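Local coordinates for glyoxylate-induced Protein (Pseudomonas aeruginosa, PDB 1SQ4) that is of unknown function but folds as a double beta-barrel cupin and may act as a ureidoglycine aminohydrolase, at residues 30-35 / 225-230; 206-211 / 246-251; 212-217 / 260-265. All coordinates share one frame; numbering follows the deposited sequence.

Contact 1. Residues 30-35 / 225-230; sequences YAVIPK and YRLNQD
Strand 30-33 passes the end of strand 222-227 without pairing with it, the closest CA atoms, those of Tyr30 and Leu227, being 7.0 Å apart, which leaves the contact to side chains. Tyr30 carries most of it. Its CG sits between the backbone N and the carbonyl carbon (chi1 64°), and the ring lies beside the turn that follows Leu227. CB of Leu227 stands over the centre of one ring face, 3.7 Å from the centroid and only 10° off the normal, a CH-pi contact that a flat aromatic and an aliphatic chain make well. The leucine CD1 lies above the same face, out past the CD2 corner, 3.6 Å from Tyr30 CD2, and the same methyl meets CG2 of Val32 at 3.7 Å. Branched Leu227 thus touches two residues of one strand, which both turn their CB toward it.

The two segments belong to the C-terminal cupin barrel, in which strand 30-33 pairs with strand 239-244 in the larger sheet and 222-227 forms a hairpin with 230-235 in the smaller one; Met240 and Val232 also pack on Leu227. At the hairpin end Leu227 and Asp230 exchange backbone bonds, Leu227 N to Asp230 O at 2.8 Å and Asp230 N to Leu227 O at 3.1 Å. The two-residue loop between them has positive phi at both Asn228 and Gln229, a backbone state that asparagine tolerates better than most residues. Asn228 also packs on Ala24 of a second subunit.

Past the turn, Asp230 reaches the far end of the tyrosine. Tyr30 OH donates to Asp230 OD1, 2.5 Å away and near the ring plane, entering on the anti lone pair, with the carboxylate turned 74° from the ring.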
loop_
_atom_site.group_PDB
_atom_site.type_symbol
_atom_site.label_atom_id
_atom_site.label_comp_id
_atom_site.label_asym_id
_atom_site.label_seq_id
_atom_site.Cartn_x
_atom_site.Cartn_y
_atom_site.Cartn_z
ATOM N N TYR A 30 -9.000 -5.981 -12.220
ATOM C CA TYR A 30 -10.013 -5.307 -12.984
ATOM C C TYR A 30 -9.626 -3.887 -13.368
ATOM O O TYR A 30 -8.585 -3.363 -12.951
ATOM C CB TYR A 30 -11.322 -5.297 -12.191
ATOM C CG TYR A 30 -11.234 -4.514 -10.915
ATOM C CD1 TYR A 30 -10.687 -5.070 -9.764
ATOM C CD2 TYR A 30 -11.665 -3.193 -10.871
ATOM C CE1 TYR A 30 -10.573 -4.327 -8.598
ATOM C CE2 TYR A 30 -11.558 -2.437 -9.717
ATOM C CZ TYR A 30 -11.010 -3.009 -8.582
ATOM O OH TYR A 30 -10.900 -2.259 -7.436
ATOM N N ALA A 31 -10.484 -3.289 -14.190
ATOM C CA ALA A 31 -10.316 -1.927 -14.679
ATOM C C ALA A 31 -11.693 -1.300 -14.870
ATOM O O ALA A 31 -12.560 -1.897 -15.501
ATOM C CB ALA A 31 -9.576 -1.941 -16.003
ATOM N N VAL A 32 -11.897 -0.115 -14.305
ATOM C CA VAL A 32 -13.160 0.593 -14.460
ATOM C C VAL A 32 -12.894 1.825 -15.287
ATOM O O VAL A 32 -11.990 2.597 -14.976
ATOM C CB VAL A 32 -13.741 1.109 -13.138
ATOM C CG1 VAL A 32 -15.093 1.726 -13.405
ATOM C CG2 VAL A 32 -13.838 0.003 -12.110
ATOM N N ILE A 33 -13.683 2.017 -16.335
ATOM C CA ILE A 33 -13.523 3.183 -17.201
ATOM C C ILE A 33 -14.823 3.985 -17.262
ATOM O O ILE A 33 -15.826 3.528 -17.822
ATOM C CB ILE A 33 -13.160 2.768 -18.622
ATOM C CG1 ILE A 33 -12.071 1.711 -18.582
ATOM C CG2 ILE A 33 -12.670 3.985 -19.408
ATOM C CD1 ILE A 33 -11.838 1.128 -19.934
ATOM N N PRO A 34 -14.821 5.190 -16.677
ATOM C CA PRO A 34 -15.971 6.097 -16.634
ATOM C C PRO A 34 -16.392 6.592 -17.996
ATOM O O PRO A 34 -15.590 6.645 -18.928
ATOM C CB PRO A 34 -15.472 7.252 -15.778
ATOM C CG PRO A 34 -14.518 6.600 -14.880
ATOM C CD PRO A 34 -13.748 5.699 -15.817
ATOM N N LYS A 35 -17.651 6.985 -18.096
ATOM C CA LYS A 35 -18.168 7.495 -19.349
ATOM C C LYS A 35 -17.493 8.807 -19.744
ATOM O O LYS A 35 -17.462 9.147 -20.919
ATOM C CB LYS A 35 -19.684 7.686 -19.250
ATOM C CG LYS A 35 -20.125 8.576 -18.114
ATOM C CD LYS A 35 -21.602 8.408 -17.896
ATOM C CE LYS A 35 -22.331 9.680 -18.188
ATOM N NZ LYS A 35 -21.886 10.697 -17.217
ATOM N N TYR A 225 -21.288 -1.892 -7.567
ATOM C CA TYR A 225 -20.781 -3.185 -7.995
ATOM C C TYR A 225 -19.534 -3.494 -7.211
ATOM O O TYR A 225 -18.740 -2.610 -6.897
ATOM C CB TYR A 225 -20.436 -3.142 -9.481
ATOM C CG TYR A 225 -20.585 -4.449 -10.224
ATOM C CD1 TYR A 225 -21.837 -4.881 -10.655
ATOM C CD2 TYR A 225 -19.470 -5.222 -10.557
ATOM C CE1 TYR A 225 -21.978 -6.040 -11.405
ATOM C CE2 TYR A 225 -19.602 -6.390 -11.306
ATOM C CZ TYR A 225 -20.860 -6.787 -11.727
ATOM O OH TYR A 225 -21.006 -7.921 -12.480
ATOM N N ARG A 226 -19.358 -4.763 -6.908
ATOM C CA ARG A 226 -18.201 -5.204 -6.161
ATOM C C ARG A 226 -17.251 -5.948 -7.099
ATOM O O ARG A 226 -17.580 -7.021 -7.593
ATOM C CB ARG A 226 -18.681 -6.120 -5.038
ATOM C CG ARG A 226 -17.598 -6.805 -4.240
ATOM C CD ARG A 226 -16.890 -5.823 -3.356
ATOM N NE ARG A 226 -16.021 -6.477 -2.381
ATOM C CZ ARG A 226 -16.447 -7.185 -1.339
ATOM N NH1 ARG A 226 -17.745 -7.343 -1.126
ATOM N NH2 ARG A 226 -15.566 -7.722 -0.500
ATOM N N LEU A 227 -16.086 -5.369 -7.366
ATOM C CA LEU A 227 -15.095 -6.021 -8.223
ATOM C C LEU A 227 -13.934 -6.421 -7.325
ATOM O O LEU A 227 -13.171 -5.575 -6.870
ATOM C CB LEU A 227 -14.604 -5.061 -9.308
ATOM C CG LEU A 227 -15.684 -4.534 -10.267
ATOM C CD1 LEU A 227 -15.230 -3.234 -10.907
ATOM C CD2 LEU A 227 -16.005 -5.585 -11.317
ATOM N N ASN A 228 -13.822 -7.712 -7.046
ATOM C CA ASN A 228 -12.750 -8.219 -6.205
ATOM C C ASN A 228 -12.472 -7.411 -4.933
ATOM O O ASN A 228 -11.542 -6.614 -4.900
ATOM C CB ASN A 228 -11.461 -8.302 -7.033
ATOM C CG ASN A 228 -10.270 -8.766 -6.217
ATOM O OD1 ASN A 228 -10.350 -9.758 -5.496
ATOM N ND2 ASN A 228 -9.159 -8.059 -6.334
ATOM N N GLN A 229 -13.260 -7.601 -3.884
ATOM C CA GLN A 229 -12.994 -6.882 -2.636
ATOM C C GLN A 229 -13.147 -5.359 -2.701
ATOM O O GLN A 229 -12.913 -4.667 -1.708
ATOM C CB GLN A 229 -11.575 -7.214 -2.151
ATOM C CG GLN A 229 -11.394 -8.651 -1.750
ATOM C CD GLN A 229 -12.193 -8.993 -0.511
ATOM O OE1 GLN A 229 -11.773 -8.700 0.622
ATOM N NE2 GLN A 229 -13.371 -9.585 -0.713
ATOM N N ASP A 230 -13.533 -4.830 -3.856
ATOM C CA ASP A 230 -13.688 -3.383 -4.005
ATOM C C ASP A 230 -15.054 -2.960 -4.528
ATOM O O ASP A 230 -15.434 -3.314 -5.637
ATOM C CB ASP A 230 -12.613 -2.834 -4.945
ATOM C CG ASP A 230 -11.235 -2.826 -4.321
ATOM O OD1 ASP A 230 -10.241 -2.782 -5.074
ATOM O OD2 ASP A 230 -11.135 -2.855 -3.082
#

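Contact 2. Residues 206-211 / 246-251; sequences FAETHV and CPQACY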
loop_
_atom_site.group_PDB
_atom_site.type_symbol
_atom_site.label_atom_id
_atom_site.label_comp_id
_atom_site.label_asym_id
_atom_site.label_seq_id
_atom_site.Cartn_x
_atom_site.Cartn_y
_atom_site.Cartn_z
ATOM N N PHE A 206 -23.215 -13.207 -5.819
ATOM C CA PHE A 206 -22.449 -13.854 -6.877
ATOM C C PHE A 206 -23.028 -13.460 -8.231
ATOM O O PHE A 206 -23.976 -14.078 -8.721
ATOM C CB PHE A 206 -22.466 -15.377 -6.715
ATOM C CG PHE A 206 -21.885 -15.858 -5.409
ATOM C CD1 PHE A 206 -22.655 -15.863 -4.247
ATOM C CD2 PHE A 206 -20.563 -16.300 -5.337
ATOM C CE1 PHE A 206 -22.116 -16.301 -3.032
ATOM C CE2 PHE A 206 -20.015 -16.739 -4.127
ATOM C CZ PHE A 206 -20.794 -16.739 -2.973
ATOM N N ALA A 207 -22.461 -12.420 -8.832
ATOM C CA ALA A 207 -22.955 -11.942 -10.113
ATOM C C ALA A 207 -22.053 -12.328 -11.272
ATOM O O ALA A 207 -22.270 -11.895 -12.412
ATOM C CB ALA A 207 -23.133 -10.431 -10.068
ATOM N N GLU A 208 -21.038 -13.131 -10.981
ATOM C CA GLU A 208 -20.108 -13.574 -12.009
ATOM C C GLU A 208 -20.855 -14.494 -12.963
ATOM O O GLU A 208 -21.553 -15.404 -12.530
ATOM C CB GLU A 208 -18.925 -14.308 -11.362
ATOM C CG GLU A 208 -17.782 -14.667 -12.319
ATOM C CD GLU A 208 -16.401 -14.624 -11.641
ATOM O OE1 GLU A 208 -16.219 -15.297 -10.595
ATOM O OE2 GLU A 208 -15.497 -13.918 -12.159
ATOM N N THR A 209 -20.736 -14.240 -14.260
ATOM C CA THR A 209 -21.410 -15.076 -15.245
ATOM C C THR A 209 -20.396 -15.764 -16.131
ATOM O O THR A 209 -20.750 -16.629 -16.915
ATOM C CB THR A 209 -22.346 -14.268 -16.151
ATOM O OG1 THR A 209 -21.638 -13.141 -16.681
ATOM C CG2 THR A 209 -23.560 -13.799 -15.380
ATOM N N HIS A 210 -19.136 -15.370 -16.010
ATOM C CA HIS A 210 -18.072 -15.967 -16.811
ATOM C C HIS A 210 -16.868 -16.080 -15.911
ATOM O O HIS A 210 -16.658 -15.222 -15.070
ATOM C CB HIS A 210 -17.730 -15.085 -18.007
ATOM C CG HIS A 210 -16.933 -15.784 -19.057
ATOM N ND1 HIS A 210 -17.290 -17.014 -19.559
ATOM C CD2 HIS A 210 -15.824 -15.405 -19.735
ATOM C CE1 HIS A 210 -16.437 -17.364 -20.504
ATOM N NE2 HIS A 210 -15.539 -16.402 -20.630
ATOM N N VAL A 211 -16.078 -17.130 -16.089
ATOM C CA VAL A 211 -14.921 -17.335 -15.237
ATOM C C VAL A 211 -13.677 -16.660 -15.806
ATOM O O VAL A 211 -12.815 -16.198 -15.067
ATOM C CB VAL A 211 -14.676 -18.856 -15.021
ATOM C CG1 VAL A 211 -14.135 -19.482 -16.293
ATOM C CG2 VAL A 211 -13.731 -19.076 -13.881
ATOM N N CYS A 246 -12.079 -13.011 -11.193
ATOM C CA CYS A 246 -12.341 -11.796 -10.433
ATOM C C CYS A 246 -13.745 -11.858 -9.825
ATOM O O CYS A 246 -14.733 -11.946 -10.547
ATOM C CB CYS A 246 -12.235 -10.576 -11.341
ATOM S SG CYS A 246 -12.543 -9.018 -10.478
ATOM N N PRO A 247 -13.853 -11.824 -8.488
ATOM C CA PRO A 247 -15.179 -11.885 -7.864
ATOM C C PRO A 247 -16.095 -10.741 -8.316
ATOM O O PRO A 247 -15.640 -9.618 -8.542
ATOM C CB PRO A 247 -14.858 -11.819 -6.373
ATOM C CG PRO A 247 -13.498 -12.442 -6.297
ATOM C CD PRO A 247 -12.796 -11.822 -7.463
ATOM N N GLN A 248 -17.384 -11.036 -8.447
ATOM C CA GLN A 248 -18.361 -10.041 -8.878
ATOM C C GLN A 248 -19.622 -10.070 -8.038
ATOM O O GLN A 248 -20.342 -11.069 -8.010
ATOM C CB GLN A 248 -18.754 -10.287 -10.327
ATOM C CG GLN A 248 -17.598 -10.475 -11.280
ATOM C CD GLN A 248 -18.084 -10.634 -12.699
ATOM O OE1 GLN A 248 -18.772 -9.760 -13.213
ATOM N NE2 GLN A 248 -17.739 -11.745 -13.340
ATOM N N ALA A 249 -19.899 -8.967 -7.363
ATOM C CA ALA A 249 -21.097 -8.856 -6.536
ATOM C C ALA A 249 -21.785 -7.583 -6.957
ATOM O O ALA A 249 -21.136 -6.590 -7.293
ATOM C CB ALA A 249 -20.718 -8.782 -5.079
ATOM N N CYS A 250 -23.100 -7.598 -6.931
ATOM C CA CYS A 250 -23.813 -6.421 -7.352
ATOM C C CYS A 250 -24.807 -5.927 -6.326
ATOM O O CYS A 250 -25.401 -6.712 -5.597
ATOM C CB CYS A 250 -24.521 -6.694 -8.676
ATOM S SG CYS A 250 -25.356 -5.242 -9.308
ATOM N N TYR A 251 -24.984 -4.615 -6.276
ATOM C CA TYR A 251 -25.914 -4.022 -5.333
ATOM C C TYR A 251 -26.725 -2.987 -6.097
ATOM O O TYR A 251 -26.506 -1.792 -5.951
ATOM C CB TYR A 251 -25.142 -3.345 -4.195
ATOM C CG TYR A 251 -25.820 -3.390 -2.841
ATOM C CD1 TYR A 251 -25.497 -4.381 -1.903
ATOM C CD2 TYR A 251 -26.780 -2.442 -2.495
ATOM C CE1 TYR A 251 -26.120 -4.423 -0.647
ATOM C CE2 TYR A 251 -27.414 -2.468 -1.250
ATOM C CZ TYR A 251 -27.086 -3.459 -0.327
ATOM O OH TYR A 251 -27.750 -3.491 0.890
#
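The carbonyl oxygen of Gln248 receives the N-H of Ala207, with 2.6 Å between Gln248 O and Ala207 N and an angle of 167° at the hydrogen; the donor is tilted out of the carbonyl plane. This bond ties the loop after strand 203-204 to strand 248-251 of the smaller cupin sheet. Beside it the small CB of Ala207 lies 4.2 Å from CB of Cys250, an alanine methyl fitting where the backbones run close.

The Gln248 chain is extended beyond CG, chi2 -177° setting CD anti to CA, and NE2 lies against the Glu208 chain, 3.1 Å from Glu208 CG. NE2 also gives a weak bond to Glu208 OE2, long at 3.3 Å, and the carboxylate and amide planes stand 86° apart. The firmer hold on the amide is OE1 to Tyr225 OH, so any restraint of its rotation is modest. Phe206 makes a cation-pi contact with Arg39 of a second subunit.

Glu208, His210, His214 and Gln248 match in order and spacing the Glu-His-His-Gln set that holds manganese in ureidoglycine aminohydrolases. They probably form the metal site of this cupin, which would make the Glu208 carboxylate and Gln248 amide potential ligands.

Contact 3. Residues 212-217 / 260-265; sequences MEHGLY and YLLYKD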
loop_
_atom_site.group_PDB
_atom_site.type_symbol
_atom_site.label_atom_id
_atom_site.label_comp_id
_atom_site.label_asym_id
_atom_site.label_seq_id
_atom_site.Cartn_x
_atom_site.Cartn_y
_atom_site.Cartn_z
HETATM N N MSE A 212 -13.594 -16.589 -17.126
HETATM C CA MSE A 212 -12.455 -15.961 -17.772
HETATM C C MSE A 212 -12.728 -14.481 -17.978
HETATM O O MSE A 212 -13.773 -13.980 -17.577
HETATM C CB MSE A 212 -12.166 -16.663 -19.097
HETATM C CG MSE A 212 -11.846 -18.152 -18.922
HETATM SE SE MSE A 212 -10.176 -18.468 -17.968
HETATM C CE MSE A 212 -10.869 -18.879 -16.216
ATOM N N GLU A 213 -11.787 -13.778 -18.594
ATOM C CA GLU A 213 -11.941 -12.349 -18.814
ATOM C C GLU A 213 -13.092 -11.995 -19.747
ATOM O O GLU A 213 -13.409 -12.729 -20.677
ATOM C CB GLU A 213 -10.639 -11.765 -19.361
ATOM C CG GLU A 213 -10.058 -12.505 -20.570
ATOM C CD GLU A 213 -9.200 -13.705 -20.174
ATOM O OE1 GLU A 213 -8.210 -13.520 -19.430
ATOM O OE2 GLU A 213 -9.517 -14.833 -20.606
ATOM N N HIS A 214 -13.730 -10.868 -19.473
ATOM C CA HIS A 214 -14.821 -10.399 -20.295
ATOM C C HIS A 214 -15.154 -8.963 -19.945
ATOM O O HIS A 214 -14.808 -8.480 -18.865
ATOM C CB HIS A 214 -16.058 -11.283 -20.153
ATOM C CG HIS A 214 -16.565 -11.413 -18.754
ATOM N ND1 HIS A 214 -15.898 -12.132 -17.789
ATOM C CD2 HIS A 214 -17.686 -10.940 -18.165
ATOM C CE1 HIS A 214 -16.585 -12.098 -16.663
ATOM N NE2 HIS A 214 -17.674 -11.380 -16.864
ATOM N N GLY A 215 -15.811 -8.276 -20.873
ATOM C CA GLY A 215 -16.149 -6.888 -20.649
ATOM C C GLY A 215 -17.589 -6.678 -20.276
ATOM O O GLY A 215 -18.450 -7.497 -20.589
ATOM N N LEU A 216 -17.836 -5.567 -19.592
ATOM C CA LEU A 216 -19.167 -5.174 -19.149
ATOM C C LEU A 216 -19.358 -3.717 -19.501
ATOM O O LEU A 216 -18.508 -2.901 -19.182
ATOM C CB LEU A 216 -19.284 -5.324 -17.634
ATOM C CG LEU A 216 -19.667 -6.683 -17.078
ATOM C CD1 LEU A 216 -19.027 -7.799 -17.868
ATOM C CD2 LEU A 216 -19.237 -6.745 -15.615
ATOM N N TYR A 217 -20.465 -3.389 -20.156
ATOM C CA TYR A 217 -20.744 -1.997 -20.508
ATOM C C TYR A 217 -22.135 -1.652 -19.993
ATOM O O TYR A 217 -23.132 -2.160 -20.495
ATOM C CB TYR A 217 -20.680 -1.785 -22.027
ATOM C CG TYR A 217 -20.913 -0.350 -22.442
ATOM C CD1 TYR A 217 -22.187 0.199 -22.431
ATOM C CD2 TYR A 217 -19.845 0.479 -22.790
ATOM C CE1 TYR A 217 -22.400 1.533 -22.749
ATOM C CE2 TYR A 217 -20.048 1.822 -23.114
ATOM C CZ TYR A 217 -21.335 2.338 -23.089
ATOM O OH TYR A 217 -21.556 3.656 -23.419
ATOM N N TYR A 260 -26.365 -4.205 -18.185
ATOM C CA TYR A 260 -25.195 -3.959 -18.985
ATOM C C TYR A 260 -24.945 -4.976 -20.051
ATOM O O TYR A 260 -25.285 -6.146 -19.915
ATOM C CB TYR A 260 -23.957 -3.840 -18.107
ATOM C CG TYR A 260 -23.744 -4.985 -17.150
ATOM C CD1 TYR A 260 -23.933 -4.809 -15.776
ATOM C CD2 TYR A 260 -23.295 -6.233 -17.599
ATOM C CE1 TYR A 260 -23.678 -5.835 -14.875
ATOM C CE2 TYR A 260 -23.034 -7.269 -16.698
ATOM C CZ TYR A 260 -23.226 -7.058 -15.342
ATOM O OH TYR A 260 -22.948 -8.052 -14.433
ATOM N N LEU A 261 -24.349 -4.500 -21.131
ATOM C CA LEU A 261 -23.999 -5.336 -22.262
ATOM C C LEU A 261 -22.751 -6.111 -21.852
ATOM O O LEU A 261 -21.826 -5.547 -21.272
ATOM C CB LEU A 261 -23.701 -4.438 -23.457
ATOM C CG LEU A 261 -23.177 -5.092 -24.722
ATOM C CD1 LEU A 261 -24.300 -5.828 -25.431
ATOM C CD2 LEU A 261 -22.593 -4.016 -25.618
ATOM N N LEU A 262 -22.726 -7.402 -22.152
ATOM C CA LEU A 262 -21.592 -8.248 -21.798
ATOM C C LEU A 262 -21.161 -9.130 -22.956
ATOM O O LEU A 262 -21.994 -9.713 -23.654
ATOM C CB LEU A 262 -21.972 -9.130 -20.602
ATOM C CG LEU A 262 -20.978 -10.188 -20.098
ATOM C CD1 LEU A 262 -21.395 -10.620 -18.707
ATOM C CD2 LEU A 262 -20.922 -11.386 -21.032
ATOM N N TYR A 263 -19.853 -9.238 -23.148
ATOM C CA TYR A 263 -19.306 -10.079 -24.208
ATOM C C TYR A 263 -18.191 -10.957 -23.669
ATOM O O TYR A 263 -17.369 -10.504 -22.876
ATOM C CB TYR A 263 -18.806 -9.224 -25.384
ATOM C CG TYR A 263 -17.884 -8.070 -25.033
ATOM C CD1 TYR A 263 -16.501 -8.228 -25.014
ATOM C CD2 TYR A 263 -18.401 -6.803 -24.774
ATOM C CE1 TYR A 263 -15.652 -7.141 -24.753
ATOM C CE2 TYR A 263 -17.569 -5.711 -24.511
ATOM C CZ TYR A 263 -16.198 -5.882 -24.503
ATOM O OH TYR A 263 -15.387 -4.788 -24.259
ATOM N N LYS A 264 -18.191 -12.218 -24.097
ATOM C CA LYS A 264 -17.199 -13.217 -23.685
ATOM C C LYS A 264 -17.029 -14.284 -24.765
ATOM O O LYS A 264 -17.909 -14.474 -25.608
ATOM C CB LYS A 264 -17.645 -13.902 -22.391
ATOM C CG LYS A 264 -19.115 -14.301 -22.429
ATOM C CD LYS A 264 -19.534 -15.163 -21.264
ATOM C CE LYS A 264 -21.003 -15.501 -21.398
ATOM N NZ LYS A 264 -21.427 -16.531 -20.416
ATOM N N ASP A 265 -15.894 -14.978 -24.720
ATOM C CA ASP A 265 -15.583 -16.042 -25.668
ATOM C C ASP A 265 -15.858 -17.375 -24.978
ATOM O O ASP A 265 -15.500 -17.559 -23.813
ATOM C CB ASP A 265 -14.121 -15.955 -26.119
ATOM C CG ASP A 265 -13.143 -15.935 -24.960
ATOM O OD1 ASP A 265 -13.160 -14.961 -24.169
ATOM O OD2 ASP A 265 -12.347 -16.896 -24.834
#
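One face of the Tyr263 ring is covered by CA of Gly215, which lies 4.0 Å above the plane and offset toward the rim; the rings of Tyr263 and Phe68 meet edge-to-face. One face of the Tyr260 ring carries CB of Leu216, while the His214 ring has the carbonyl of selenomethionine Met212 at its edge. Apart from Phe68, these residues belong to neighbouring antiparallel strands, 212-217 and 260-265, in the larger sheet of the C-terminal cupin barrel, with axes 4.6 Å apart and directions 166° from each other.

Gly215 and Tyr263 form a hydrogen-bonded pair whose two bonds are weak. Because the glycine has no side chain, the ring can fold over its backbone, the arrangement called aromatic rescue of glycine. CG of Tyr263 sits between its backbone N and carbonyl carbon (chi1 50°), and the end of the side chain comes nearer strand 212-217. Tyr263 OH is hydrogen-bonded to Gln70. The next hydrogen-bonded pair is firmer: Tyr217 N reaches Leu261 O at 2.8 Å, and Leu261 N reaches Tyr217 O at 2.7 Å.

On the other face of the sheet Leu216 lies alongside the side chains of Tyr260 and Leu262, all pointing the same way. Its CG touches Tyr260 CE2 at 3.4 Å, and its CD1 meets Leu262 CD1 at 3.8 Å, branched aliphatic groups filling the ground beside an aromatic whose OH bonds to Tyr225. Farther along, His214 ND1 donates to the Met212 carbonyl, 2.8 Å from ND1 to O and nearly in the ring plane. That bond fixes the rotation of the imidazole, whose CD2 rests 3.8 Å from Leu262 CD1.

From the N terminus the chain first lays down 30-35, which waits through 189 residues, including the first cupin range, before contact 1 closes on 225-230. Contacts 2 and 3 start back to back at 206-211 and 212-217, then close in the same order at 246-251 and 260-265, after 34 and 42 residues. None nests within another: every pair crosses. Contact 1 joins the early strand to a hairpin of the smaller sheet, contact 2 joins a loop to that sheet's neighbouring strand, and contact 3 pairs two strands of the larger sheet. Tyr225 joins all three, and Gln248 NE2, 3.5 Å from His214 CE1, ties contact 2 to contact 3 at the probable metal site.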